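Local coordinates for HpcE (Thermus thermophilus, PDB 1WZO), which probably isomerises 2-hydroxyhepta-2,4-diene-1,7-dioate, as an enzyme of the fumarylacetoacetate hydrolase family, at residues G44-V49 with Y208-T213; V94-E99 with L171-N176; L129-Y134 with D149-L154; L154-V159 with G236-P241. All coordinates share one frame; numbering follows the deposited sequence.

Contact 1: G44-V49 with Y208-T213; sequences GKILGV and YDVLLT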
loop_
_atom_site.group_PDB
_atom_site.type_symbol
_atom_site.label_atom_id
_atom_site.label_comp_id
_atom_site.label_asym_id
_atom_site.label_seq_id
_atom_site.Cartn_x
_atom_site.Cartn_y
_atom_site.Cartn_z
ATOM N N GLY B 44 -2.379 2.311 10.573
ATOM C CA GLY B 44 -3.489 2.600 9.693
ATOM C C GLY B 44 -3.980 3.910 10.290
ATOM O O GLY B 44 -3.189 4.842 10.438
ATOM N N LYS B 45 -5.250 3.988 10.667
ATOM C CA LYS B 45 -5.767 5.208 11.267
ATOM C C LYS B 45 -5.482 5.223 12.763
ATOM O O LYS B 45 -5.457 4.176 13.419
ATOM C CB LYS B 45 -7.269 5.357 11.009
ATOM C CG LYS B 45 -8.114 4.137 11.343
ATOM C CD LYS B 45 -9.593 4.426 11.053
ATOM C CE LYS B 45 -10.482 3.195 11.283
ATOM N NZ LYS B 45 -10.152 2.077 10.350
ATOM N N ILE B 46 -5.284 6.428 13.289
ATOM C CA ILE B 46 -4.960 6.639 14.690
ATOM C C ILE B 46 -5.982 7.530 15.376
ATOM O O ILE B 46 -6.208 8.668 14.946
ATOM C CB ILE B 46 -3.582 7.327 14.815
ATOM C CG1 ILE B 46 -2.532 6.547 14.014
ATOM C CG2 ILE B 46 -3.176 7.433 16.289
ATOM C CD1 ILE B 46 -1.242 7.336 13.755
ATOM N N LEU B 47 -6.591 7.021 16.445
ATOM C CA LEU B 47 -7.555 7.794 17.220
ATOM C C LEU B 47 -7.050 7.946 18.643
ATOM O O LEU B 47 -6.469 7.018 19.201
ATOM C CB LEU B 47 -8.918 7.105 17.274
ATOM C CG LEU B 47 -9.716 6.969 15.978
ATOM C CD1 LEU B 47 -9.255 5.728 15.235
ATOM C CD2 LEU B 47 -11.204 6.856 16.300
ATOM N N GLY B 48 -7.281 9.115 19.228
ATOM C CA GLY B 48 -6.864 9.354 20.598
ATOM C C GLY B 48 -8.096 9.704 21.412
ATOM O O GLY B 48 -9.173 9.934 20.847
ATOM N N VAL B 49 -7.957 9.732 22.735
ATOM C CA VAL B 49 -9.078 10.073 23.603
ATOM C C VAL B 49 -8.606 11.187 24.513
ATOM O O VAL B 49 -7.552 11.083 25.132
ATOM C CB VAL B 49 -9.515 8.870 24.465
ATOM C CG1 VAL B 49 -10.820 9.181 25.187
ATOM C CG2 VAL B 49 -9.678 7.647 23.591
ATOM N N TYR B 208 -3.474 -2.995 12.566
ATOM C CA TYR B 208 -2.504 -1.906 12.570
ATOM C C TYR B 208 -3.079 -0.519 12.819
ATOM O O TYR B 208 -2.349 0.475 12.795
ATOM C CB TYR B 208 -1.633 -1.943 11.311
ATOM C CG TYR B 208 -0.793 -3.201 11.275
ATOM C CD1 TYR B 208 -1.017 -4.188 10.316
ATOM C CD2 TYR B 208 0.158 -3.449 12.266
ATOM C CE1 TYR B 208 -0.316 -5.400 10.348
ATOM C CE2 TYR B 208 0.863 -4.654 12.309
ATOM C CZ TYR B 208 0.618 -5.624 11.348
ATOM O OH TYR B 208 1.299 -6.822 11.391
ATOM N N ASP B 209 -4.385 -0.443 13.068
ATOM C CA ASP B 209 -4.987 0.840 13.419
ATOM C C ASP B 209 -4.490 1.049 14.846
ATOM O O ASP B 209 -4.170 0.078 15.545
ATOM C CB ASP B 209 -6.516 0.779 13.397
ATOM C CG ASP B 209 -7.090 0.972 11.997
ATOM O OD1 ASP B 209 -6.313 1.301 11.078
ATOM O OD2 ASP B 209 -8.315 0.807 11.824
ATOM N N VAL B 210 -4.435 2.298 15.297
ATOM C CA VAL B 210 -3.913 2.581 16.635
ATOM C C VAL B 210 -4.833 3.418 17.517
ATOM O O VAL B 210 -5.471 4.366 17.051
ATOM C CB VAL B 210 -2.550 3.318 16.535
ATOM C CG1 VAL B 210 -2.041 3.694 17.932
ATOM C CG2 VAL B 210 -1.537 2.441 15.801
ATOM N N LEU B 211 -4.890 3.055 18.797
ATOM C CA LEU B 211 -5.692 3.778 19.771
ATOM C C LEU B 211 -4.761 4.376 20.811
ATOM O O LEU B 211 -3.965 3.656 21.425
ATOM C CB LEU B 211 -6.688 2.836 20.459
ATOM C CG LEU B 211 -7.403 3.378 21.706
ATOM C CD1 LEU B 211 -8.297 4.556 21.335
ATOM C CD2 LEU B 211 -8.227 2.261 22.339
ATOM N N LEU B 212 -4.841 5.693 20.986
ATOM C CA LEU B 212 -4.040 6.403 21.978
ATOM C C LEU B 212 -4.993 6.530 23.158
ATOM O O LEU B 212 -6.112 7.029 23.014
ATOM C CB LEU B 212 -3.630 7.782 21.454
ATOM C CG LEU B 212 -2.844 7.756 20.137
ATOM C CD1 LEU B 212 -2.482 9.178 19.726
ATOM C CD2 LEU B 212 -1.590 6.902 20.299
ATOM N N THR B 213 -4.549 6.094 24.330
ATOM C CA THR B 213 -5.416 6.078 25.498
ATOM C C THR B 213 -5.444 7.276 26.439
ATOM O O THR B 213 -6.110 7.234 27.471
ATOM C CB THR B 213 -5.142 4.792 26.301
ATOM O OG1 THR B 213 -3.756 4.741 26.664
ATOM C CG2 THR B 213 -5.473 3.565 25.440
#

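Contact 2: V94-E99 with L171-N176; sequences VHYEVE and LRAYVN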
loop_
_atom_site.group_PDB
_atom_site.type_symbol
_atom_site.label_atom_id
_atom_site.label_comp_id
_atom_site.label_asym_id
_atom_site.label_seq_id
_atom_site.Cartn_x
_atom_site.Cartn_y
_atom_site.Cartn_z
ATOM N N VAL B 94 3.938 24.287 24.390
ATOM C CA VAL B 94 3.964 22.966 23.758
ATOM C C VAL B 94 4.201 21.926 24.853
ATOM O O VAL B 94 5.098 22.084 25.680
ATOM C CB VAL B 94 5.086 22.870 22.708
ATOM C CG1 VAL B 94 5.130 21.469 22.110
ATOM C CG2 VAL B 94 4.852 23.896 21.617
ATOM N N HIS B 95 3.395 20.869 24.849
ATOM C CA HIS B 95 3.479 19.817 25.859
ATOM C C HIS B 95 3.585 18.411 25.288
ATOM O O HIS B 95 3.014 18.108 24.233
ATOM C CB HIS B 95 2.233 19.856 26.746
ATOM C CG HIS B 95 2.087 21.114 27.543
ATOM N ND1 HIS B 95 2.342 21.170 28.896
ATOM C CD2 HIS B 95 1.712 22.362 27.178
ATOM C CE1 HIS B 95 2.131 22.400 29.330
ATOM N NE2 HIS B 95 1.748 23.143 28.306
ATOM N N TYR B 96 4.315 17.546 25.991
ATOM C CA TYR B 96 4.423 16.154 25.579
ATOM C C TYR B 96 3.246 15.491 26.287
ATOM O O TYR B 96 2.656 16.078 27.197
ATOM C CB TYR B 96 5.747 15.526 26.063
ATOM C CG TYR B 96 5.824 15.308 27.570
ATOM C CD1 TYR B 96 5.028 14.347 28.201
ATOM C CD2 TYR B 96 6.636 16.116 28.373
ATOM C CE1 TYR B 96 5.025 14.202 29.592
ATOM C CE2 TYR B 96 6.641 15.978 29.768
ATOM C CZ TYR B 96 5.830 15.024 30.367
ATOM O OH TYR B 96 5.793 14.909 31.740
ATOM N N GLU B 97 2.890 14.285 25.865
ATOM C CA GLU B 97 1.813 13.535 26.505
ATOM C C GLU B 97 2.172 12.058 26.409
ATOM O O GLU B 97 2.101 11.467 25.331
ATOM C CB GLU B 97 0.453 13.801 25.831
ATOM C CG GLU B 97 -0.128 15.184 26.140
ATOM C CD GLU B 97 -1.598 15.336 25.759
ATOM O OE1 GLU B 97 -2.168 16.420 26.011
ATOM O OE2 GLU B 97 -2.188 14.384 25.212
ATOM N N VAL B 98 2.579 11.458 27.528
ATOM C CA VAL B 98 2.939 10.044 27.511
ATOM C C VAL B 98 1.675 9.190 27.557
ATOM O O VAL B 98 0.866 9.297 28.480
ATOM C CB VAL B 98 3.904 9.677 28.690
ATOM C CG1 VAL B 98 3.278 10.031 30.028
ATOM C CG2 VAL B 98 4.264 8.202 28.623
ATOM N N GLU B 99 1.494 8.350 26.545
ATOM C CA GLU B 99 0.299 7.521 26.487
ATOM C C GLU B 99 0.552 6.106 26.018
ATOM O O GLU B 99 1.439 5.850 25.198
ATOM C CB GLU B 99 -0.747 8.160 25.553
ATOM C CG GLU B 99 -0.873 9.670 25.695
ATOM C CD GLU B 99 -2.091 10.239 24.975
ATOM O OE1 GLU B 99 -2.752 9.496 24.221
ATOM O OE2 GLU B 99 -2.384 11.435 25.165
ATOM N N LEU B 171 3.465 4.736 34.015
ATOM C CA LEU B 171 3.842 5.659 32.950
ATOM C C LEU B 171 4.853 6.655 33.497
ATOM O O LEU B 171 4.681 7.180 34.597
ATOM C CB LEU B 171 2.620 6.440 32.458
ATOM C CG LEU B 171 1.392 5.650 32.012
ATOM C CD1 LEU B 171 0.208 6.591 31.876
ATOM C CD2 LEU B 171 1.682 4.944 30.702
ATOM N N ARG B 172 5.900 6.924 32.729
ATOM C CA ARG B 172 6.907 7.885 33.147
ATOM C C ARG B 172 7.411 8.713 31.978
ATOM O O ARG B 172 7.490 8.231 30.846
ATOM C CB ARG B 172 8.083 7.167 33.806
ATOM C CG ARG B 172 7.730 6.573 35.151
ATOM C CD ARG B 172 8.819 5.654 35.664
ATOM N NE ARG B 172 8.383 4.974 36.882
ATOM C CZ ARG B 172 8.970 3.894 37.384
ATOM N NH1 ARG B 172 10.022 3.365 36.774
ATOM N NH2 ARG B 172 8.492 3.336 38.491
ATOM N N ALA B 173 7.746 9.964 32.264
ATOM C CA ALA B 173 8.269 10.866 31.249
ATOM C C ALA B 173 9.427 11.658 31.830
ATOM O O ALA B 173 9.341 12.183 32.944
ATOM C CB ALA B 173 7.179 11.815 30.769
ATOM N N TYR B 174 10.510 11.732 31.069
ATOM C CA TYR B 174 11.691 12.470 31.481
ATOM C C TYR B 174 12.004 13.538 30.440
ATOM O O TYR B 174 11.821 13.318 29.241
ATOM C CB TYR B 174 12.906 11.547 31.580
ATOM C CG TYR B 174 12.753 10.355 32.498
ATOM C CD1 TYR B 174 11.967 9.262 32.136
ATOM C CD2 TYR B 174 13.437 10.302 33.715
ATOM C CE1 TYR B 174 11.870 8.137 32.962
ATOM C CE2 TYR B 174 13.346 9.185 34.548
ATOM C CZ TYR B 174 12.564 8.107 34.165
ATOM O OH TYR B 174 12.491 6.999 34.979
ATOM N N VAL B 175 12.471 14.691 30.903
ATOM C CA VAL B 175 12.870 15.769 30.009
ATOM C C VAL B 175 14.320 16.083 30.364
ATOM O O VAL B 175 14.617 16.511 31.481
ATOM C CB VAL B 175 12.007 17.040 30.189
ATOM C CG1 VAL B 175 12.542 18.156 29.306
ATOM C CG2 VAL B 175 10.562 16.747 29.819
ATOM N N ASN B 176 15.219 15.838 29.416
ATOM C CA ASN B 176 16.642 16.076 29.625
ATOM C C ASN B 176 17.172 15.234 30.785
ATOM O O ASN B 176 17.944 15.717 31.617
ATOM C CB ASN B 176 16.907 17.560 29.899
ATOM C CG ASN B 176 16.442 18.451 28.766
ATOM O OD1 ASN B 176 16.658 18.143 27.593
ATOM N ND2 ASN B 176 15.812 19.566 29.110
#

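Contact 3: L129-Y134 with D149-L154; sequences LVARDY and DTFLPL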
loop_
_atom_site.group_PDB
_atom_site.type_symbol
_atom_site.label_atom_id
_atom_site.label_comp_id
_atom_site.label_asym_id
_atom_site.label_seq_id
_atom_site.Cartn_x
_atom_site.Cartn_y
_atom_site.Cartn_z
ATOM N N LEU B 129 1.958 14.832 21.457
ATOM C CA LEU B 129 2.240 16.251 21.639
ATOM C C LEU B 129 1.089 17.181 21.279
ATOM O O LEU B 129 0.214 16.855 20.470
ATOM C CB LEU B 129 3.497 16.638 20.848
ATOM C CG LEU B 129 4.818 16.070 21.389
ATOM C CD1 LEU B 129 5.585 15.341 20.287
ATOM C CD2 LEU B 129 5.657 17.204 21.966
ATOM N N VAL B 130 1.092 18.348 21.903
ATOM C CA VAL B 130 0.060 19.333 21.648
ATOM C C VAL B 130 0.624 20.736 21.806
ATOM O O VAL B 130 1.487 20.980 22.655
ATOM C CB VAL B 130 -1.142 19.165 22.618
ATOM C CG1 VAL B 130 -0.671 19.276 24.073
ATOM C CG2 VAL B 130 -2.191 20.241 22.337
ATOM N N ALA B 131 0.163 21.645 20.955
ATOM C CA ALA B 131 0.574 23.040 21.036
ATOM C C ALA B 131 -0.673 23.744 21.562
ATOM O O ALA B 131 -1.584 24.080 20.797
ATOM C CB ALA B 131 0.957 23.567 19.665
ATOM N N ARG B 132 -0.722 23.939 22.877
ATOM C CA ARG B 132 -1.877 24.564 23.506
ATOM C C ARG B 132 -2.204 25.959 22.988
ATOM O O ARG B 132 -3.341 26.425 23.132
ATOM C CB ARG B 132 -1.700 24.574 25.030
ATOM C CG ARG B 132 -1.725 23.169 25.621
ATOM C CD ARG B 132 -1.859 23.176 27.136
ATOM N NE ARG B 132 -2.002 21.824 27.678
ATOM C CZ ARG B 132 -3.003 20.997 27.380
ATOM N NH1 ARG B 132 -3.960 21.375 26.540
ATOM N NH2 ARG B 132 -3.052 19.790 27.930
ATOM N N ASP B 133 -1.221 26.616 22.377
ATOM C CA ASP B 133 -1.424 27.949 21.813
ATOM C C ASP B 133 -2.575 27.902 20.819
ATOM O O ASP B 133 -3.334 28.863 20.680
ATOM C CB ASP B 133 -0.187 28.423 21.042
ATOM C CG ASP B 133 1.044 28.547 21.909
ATOM O OD1 ASP B 133 1.464 27.533 22.504
ATOM O OD2 ASP B 133 1.598 29.663 21.982
ATOM N N TYR B 134 -2.701 26.774 20.128
ATOM C CA TYR B 134 -3.719 26.632 19.100
ATOM C C TYR B 134 -4.999 25.922 19.505
ATOM O O TYR B 134 -5.800 25.566 18.648
ATOM C CB TYR B 134 -3.102 25.940 17.878
ATOM C CG TYR B 134 -1.729 26.477 17.512
ATOM C CD1 TYR B 134 -1.484 27.851 17.459
ATOM C CD2 TYR B 134 -0.674 25.610 17.230
ATOM C CE1 TYR B 134 -0.215 28.345 17.138
ATOM C CE2 TYR B 134 0.590 26.092 16.908
ATOM C CZ TYR B 134 0.814 27.457 16.867
ATOM O OH TYR B 134 2.071 27.927 16.570
ATOM N N ASP B 149 3.076 17.959 11.723
ATOM C CA ASP B 149 4.137 17.023 11.355
ATOM C C ASP B 149 5.070 16.802 12.562
ATOM O O ASP B 149 5.444 17.753 13.259
ATOM C CB ASP B 149 4.960 17.564 10.181
ATOM C CG ASP B 149 4.200 17.539 8.852
ATOM O OD1 ASP B 149 3.094 16.961 8.779
ATOM O OD2 ASP B 149 4.734 18.099 7.868
ATOM N N THR B 150 5.423 15.541 12.790
ATOM C CA THR B 150 6.303 15.088 13.876
ATOM C C THR B 150 5.700 15.110 15.274
ATOM O O THR B 150 6.406 14.823 16.244
ATOM C CB THR B 150 7.647 15.878 13.966
ATOM O OG1 THR B 150 7.428 17.159 14.577
ATOM C CG2 THR B 150 8.279 16.043 12.589
ATOM N N PHE B 151 4.414 15.425 15.395
ATOM C CA PHE B 151 3.806 15.474 16.718
ATOM C C PHE B 151 3.337 14.142 17.298
ATOM O O PHE B 151 2.579 14.121 18.270
ATOM C CB PHE B 151 2.660 16.494 16.762
ATOM C CG PHE B 151 3.086 17.858 17.249
ATOM C CD1 PHE B 151 2.205 18.663 17.965
ATOM C CD2 PHE B 151 4.382 18.323 17.018
ATOM C CE1 PHE B 151 2.606 19.916 18.455
ATOM C CE2 PHE B 151 4.796 19.571 17.498
ATOM C CZ PHE B 151 3.906 20.367 18.220
ATOM N N LEU B 152 3.776 13.033 16.710
ATOM C CA LEU B 152 3.410 11.734 17.262
ATOM C C LEU B 152 4.538 10.712 17.274
ATOM O O LEU B 152 4.544 9.757 16.494
ATOM C CB LEU B 152 2.181 11.128 16.561
ATOM C CG LEU B 152 1.684 9.826 17.219
ATOM C CD1 LEU B 152 1.456 10.065 18.717
ATOM C CD2 LEU B 152 0.379 9.344 16.555
ATOM N N PRO B 153 5.548 10.932 18.127
ATOM C CA PRO B 153 6.629 9.945 18.175
ATOM C C PRO B 153 5.928 8.634 18.550
ATOM O O PRO B 153 4.966 8.650 19.316
ATOM C CB PRO B 153 7.517 10.474 19.297
ATOM C CG PRO B 153 7.416 11.974 19.095
ATOM C CD PRO B 153 5.933 12.182 18.811
ATOM N N LEU B 154 6.378 7.514 18.003
ATOM C CA LEU B 154 5.731 6.242 18.302
ATOM C C LEU B 154 6.737 5.104 18.271
ATOM O O LEU B 154 7.472 4.942 17.297
ATOM C CB LEU B 154 4.610 5.962 17.290
ATOM C CG LEU B 154 3.702 4.755 17.554
ATOM C CD1 LEU B 154 2.725 5.103 18.659
ATOM C CD2 LEU B 154 2.933 4.372 16.291
#

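Contact 4: L154-V159 with G236-P241; sequences LGPFLV and GALENP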
loop_
_atom_site.group_PDB
_atom_site.type_symbol
_atom_site.label_atom_id
_atom_site.label_comp_id
_atom_site.label_asym_id
_atom_site.label_seq_id
_atom_site.Cartn_x
_atom_site.Cartn_y
_atom_site.Cartn_z
ATOM N N LEU B 154 6.378 7.514 18.003
ATOM C CA LEU B 154 5.731 6.242 18.302
ATOM C C LEU B 154 6.737 5.104 18.271
ATOM O O LEU B 154 7.472 4.942 17.297
ATOM C CB LEU B 154 4.610 5.962 17.290
ATOM C CG LEU B 154 3.702 4.755 17.554
ATOM C CD1 LEU B 154 2.725 5.103 18.659
ATOM C CD2 LEU B 154 2.933 4.372 16.291
ATOM N N GLY B 155 6.763 4.317 19.344
ATOM C CA GLY B 155 7.681 3.194 19.409
ATOM C C GLY B 155 8.373 3.106 20.758
ATOM O O GLY B 155 7.831 3.559 21.766
ATOM N N PRO B 156 9.592 2.545 20.803
ATOM C CA PRO B 156 10.288 2.015 19.626
ATOM C C PRO B 156 9.864 0.608 19.220
ATOM O O PRO B 156 10.232 0.131 18.146
ATOM C CB PRO B 156 11.760 2.079 20.042
ATOM C CG PRO B 156 11.698 1.847 21.524
ATOM C CD PRO B 156 10.521 2.700 21.939
ATOM N N PHE B 157 9.070 -0.049 20.059
ATOM C CA PHE B 157 8.666 -1.420 19.766
ATOM C C PHE B 157 7.177 -1.701 19.677
ATOM O O PHE B 157 6.346 -0.959 20.200
ATOM C CB PHE B 157 9.217 -2.374 20.834
ATOM C CG PHE B 157 10.653 -2.137 21.190
ATOM C CD1 PHE B 157 10.990 -1.602 22.427
ATOM C CD2 PHE B 157 11.665 -2.457 20.296
ATOM C CE1 PHE B 157 12.322 -1.390 22.773
ATOM C CE2 PHE B 157 12.998 -2.246 20.633
ATOM C CZ PHE B 157 13.325 -1.713 21.873
ATOM N N LEU B 158 6.864 -2.796 18.996
ATOM C CA LEU B 158 5.503 -3.293 18.903
ATOM C C LEU B 158 5.629 -4.501 19.825
ATOM O O LEU B 158 6.092 -5.567 19.410
ATOM C CB LEU B 158 5.159 -3.752 17.486
ATOM C CG LEU B 158 3.838 -4.528 17.392
ATOM C CD1 LEU B 158 2.716 -3.741 18.051
ATOM C CD2 LEU B 158 3.512 -4.814 15.922
ATOM N N VAL B 159 5.257 -4.307 21.085
ATOM C CA VAL B 159 5.350 -5.356 22.091
ATOM C C VAL B 159 4.150 -6.294 22.053
ATOM O O VAL B 159 3.032 -5.916 22.410
ATOM C CB VAL B 159 5.484 -4.736 23.494
ATOM C CG1 VAL B 159 5.763 -5.825 24.530
ATOM C CG2 VAL B 159 6.600 -3.699 23.482
ATOM N N GLY B 236 9.795 -0.416 27.038
ATOM C CA GLY B 236 11.030 0.261 26.682
ATOM C C GLY B 236 10.994 1.764 26.883
ATOM O O GLY B 236 10.241 2.276 27.714
ATOM N N ALA B 237 11.808 2.477 26.111
ATOM C CA ALA B 237 11.878 3.926 26.214
ATOM C C ALA B 237 11.902 4.585 24.834
ATOM O O ALA B 237 12.682 4.198 23.958
ATOM C CB ALA B 237 13.122 4.336 27.019
ATOM N N LEU B 238 11.032 5.575 24.657
ATOM C CA LEU B 238 10.916 6.317 23.403
ATOM C C LEU B 238 11.543 7.681 23.645
ATOM O O LEU B 238 11.061 8.455 24.470
ATOM C CB LEU B 238 9.439 6.471 23.025
ATOM C CG LEU B 238 9.049 7.303 21.797
ATOM C CD1 LEU B 238 9.590 6.660 20.524
ATOM C CD2 LEU B 238 7.516 7.396 21.736
ATOM N N GLU B 239 12.614 7.975 22.917
ATOM C CA GLU B 239 13.323 9.230 23.094
ATOM C C GLU B 239 13.382 10.124 21.860
ATOM O O GLU B 239 13.738 9.674 20.766
ATOM C CB GLU B 239 14.740 8.933 23.579
ATOM C CG GLU B 239 15.637 10.145 23.672
ATOM C CD GLU B 239 17.032 9.777 24.119
ATOM O OE1 GLU B 239 17.232 9.582 25.336
ATOM O OE2 GLU B 239 17.922 9.669 23.250
ATOM N N ASN B 240 13.041 11.396 22.051
ATOM C CA ASN B 240 13.064 12.356 20.955
ATOM C C ASN B 240 13.485 13.756 21.363
ATOM O O ASN B 240 12.967 14.323 22.331
ATOM C CB ASN B 240 11.691 12.471 20.278
ATOM C CG ASN B 240 11.158 11.148 19.801
ATOM O OD1 ASN B 240 10.480 10.440 20.539
ATOM N ND2 ASN B 240 11.468 10.798 18.561
ATOM N N PRO B 241 14.449 14.327 20.635
ATOM C CA PRO B 241 14.905 15.680 20.939
ATOM C C PRO B 241 13.981 16.637 20.182
ATOM O O PRO B 241 13.256 16.217 19.272
ATOM C CB PRO B 241 16.333 15.689 20.411
ATOM C CG PRO B 241 16.260 14.771 19.233
ATOM C CD PRO B 241 15.390 13.639 19.730
#

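Contact 1: G44-V49 with Y208-T213
Lys45 and Asp209 meet at a slant, the lysine chain passing along the carboxylate before turning in to it. Lys45 CG stands between the backbone N and the carbonyl carbon (chi1 50°), and a bend at the far end of the chain sets NZ 2.7 Å from Asp209 OD2, a salt bridge on the syn side of that oxygen. Asp209 OD1 takes the backbone N of Lys45 at 2.9 Å, met from above the carboxylate plane. Two donors of one residue thus fix the carboxylate's rotation; OD2 also accepts Glu206 N, and NZ reaches Thr204 O. An alanine in place of Asp209 would probably leave the ammonium of Lys45 without its opposite charge and its backbone N without an acceptor. This bridge closes one end of a parallel pair of strands, 46-50 and 210-212, in the hydrolase-family domain, where Lys45 O receives Val210 N, Val210 O takes Leu47 N, and Leu47 O receives Leu212 N. On one face Ile46 lies alongside Val210, while Ile46 CG2 slants across to Leu212 CG at 3.9 Å. On the other face, Leu211 reaches over with CD1 to lie 4.1 Å from Val49 CG2, both residues touching Leu195 of helix 192-200.

Contact 2: V94-E99 with L171-N176
Tyr96 is the first residue of 94-99 to touch 171-176, and its ring makes the closest approach. With CG between the backbone N and the carbonyl carbon (chi1 70°), the ring edge comes up to the backbone N of Val98 in plane, and the far end reaches the strand across. There the methyl CB of Ala173 sits obliquely against the ring, tight at 3.4 Å from Tyr96 CE1 and 3.5 Å from Tyr96 CZ, while CE2 on the other flank meets Val175 CG2 at 4.0 Å. The hydroxyl is bonded further on, to Gln181 OE1. An alanine in place of Tyr96 would probably open a gap beside Ala173 and Val175 and leave Gln181 without this partner. Glu97 then turns away from the strand, and Val98 turns back toward it: its CG1 lies 4.4 Å from both Leu171 CB and Ala173 CB, and CG2 touches Arg172 O at 3.9 Å. Leu171, Ala173 and Val175 thus form the inward side of strand 170-175, laid against a strand of another sheet. With no polar bond between the segments, this junction of two sheets rests on apolar fit, and the one buried phenol involved is satisfied beyond it.

Contact 3: L129-Y134 with D149-L154
Leu129 meets Phe151 with its CB and Pro153 with one methyl. Its CB lies over one face of the Phe151 ring, 4.0 Å from the ring centroid and 21° off the normal, a CH-pi contact displaced toward the rim. The same CB is 3.7 Å from Phe151 O. CG stands beside the backbone N (chi1 -70°), and a second torsion of 127°, well away from a staggered value, carries the two methyls onward. CD1 goes to Pro153, meeting CD of that ring at 3.5 Å, with the two side chains crossing at about a right angle. CD2 lies instead against the carbonyl of His95 on the adjoining strand 94-104. At the base of the residue, Leu129 N gives Phe151 O a weak, bent hydrogen bond of 3.3 Å; the same oxygen also accepts Lys73 NZ, so its stronger support may come from there. Ala131 also borders the phenyl ring: its backbone N approaches the edge in plane, 3.9 Å from Phe151 CE1, and its CB reaches that carbon at 4.2 Å. Just before Phe151, Asp149 turns to the assembly, making salt bridges to Lys109 of a second subunit and Arg11 of a third. Strands 120-131 and 152-159 are antiparallel neighbours, and the contact lies at the end of the long connection between them, which carries the short helix 143-146 and returns to the sheet beside the strand it left, within the hydrolase-family domain.

Contact 4: L154-V159 with G236-P241
The carbonyl oxygen of Ala237 is met by the ring of Pro156, whose CD comes within 3.3 Å and whose CG lies 3.5 Å away, and it also shares a hydrogen bond with a bound glycerol, probably a crystallisation additive. Pro156 follows a cis peptide bond at the corner where strand 152-159 changes direction. Gly155, just before it, has backbone angles that call for glycine, and its carbonyl oxygen points to Leu238. That side chain, CG anti to the backbone N (chi1 176°), lies along the oxygen: Leu238 CB is 3.6 Å from Gly155 O, while CD2 approaches Leu154 N at 3.9 Å. Pro156 CD reaches Leu238 CB at 4.1 Å. Beyond the corner, Phe157 has Pro156 CG over one ring face, and Gly236 CA lies at its edge, near the ring plane, where a side chain would strike the ring. Leu238 also bonds through its backbone to Leu230 of the neighbouring strand, while Asn240 ND2 bonds Pro80 O and Gly83 O. The join between corner and strand is thus mostly carbon against carbonyl oxygen, with one apolar contact; it rests on close fit, and proline C-H groups beside an amide oxygen probably add slight electrostatic attraction.

All four contacts belong to the hydrolase-family domain, and together they illustrate how a fold of sheets is closed by pairs from 15 to 159 residues apart in the chain. Contact 1 spans most of the chain and encloses contacts 2 and 3, with contact 3 inside contact 2; contact 4 crosses both 1 and 2. Strands 210-212 and 94-104 are neighbours, as are 94-104 and 120-131, and 120-131 and 152-159, so contacts 1, 2 and 3 come along one run of paired strands. Contacts 2 and 4 bring in strands 170-175 and 237-244 of the five-stranded sheet. Centres lie 12 to 18 Å apart; strand 152-159, shared by contacts 3 and 4 through Leu154, thus helps tie the two sheet systems together.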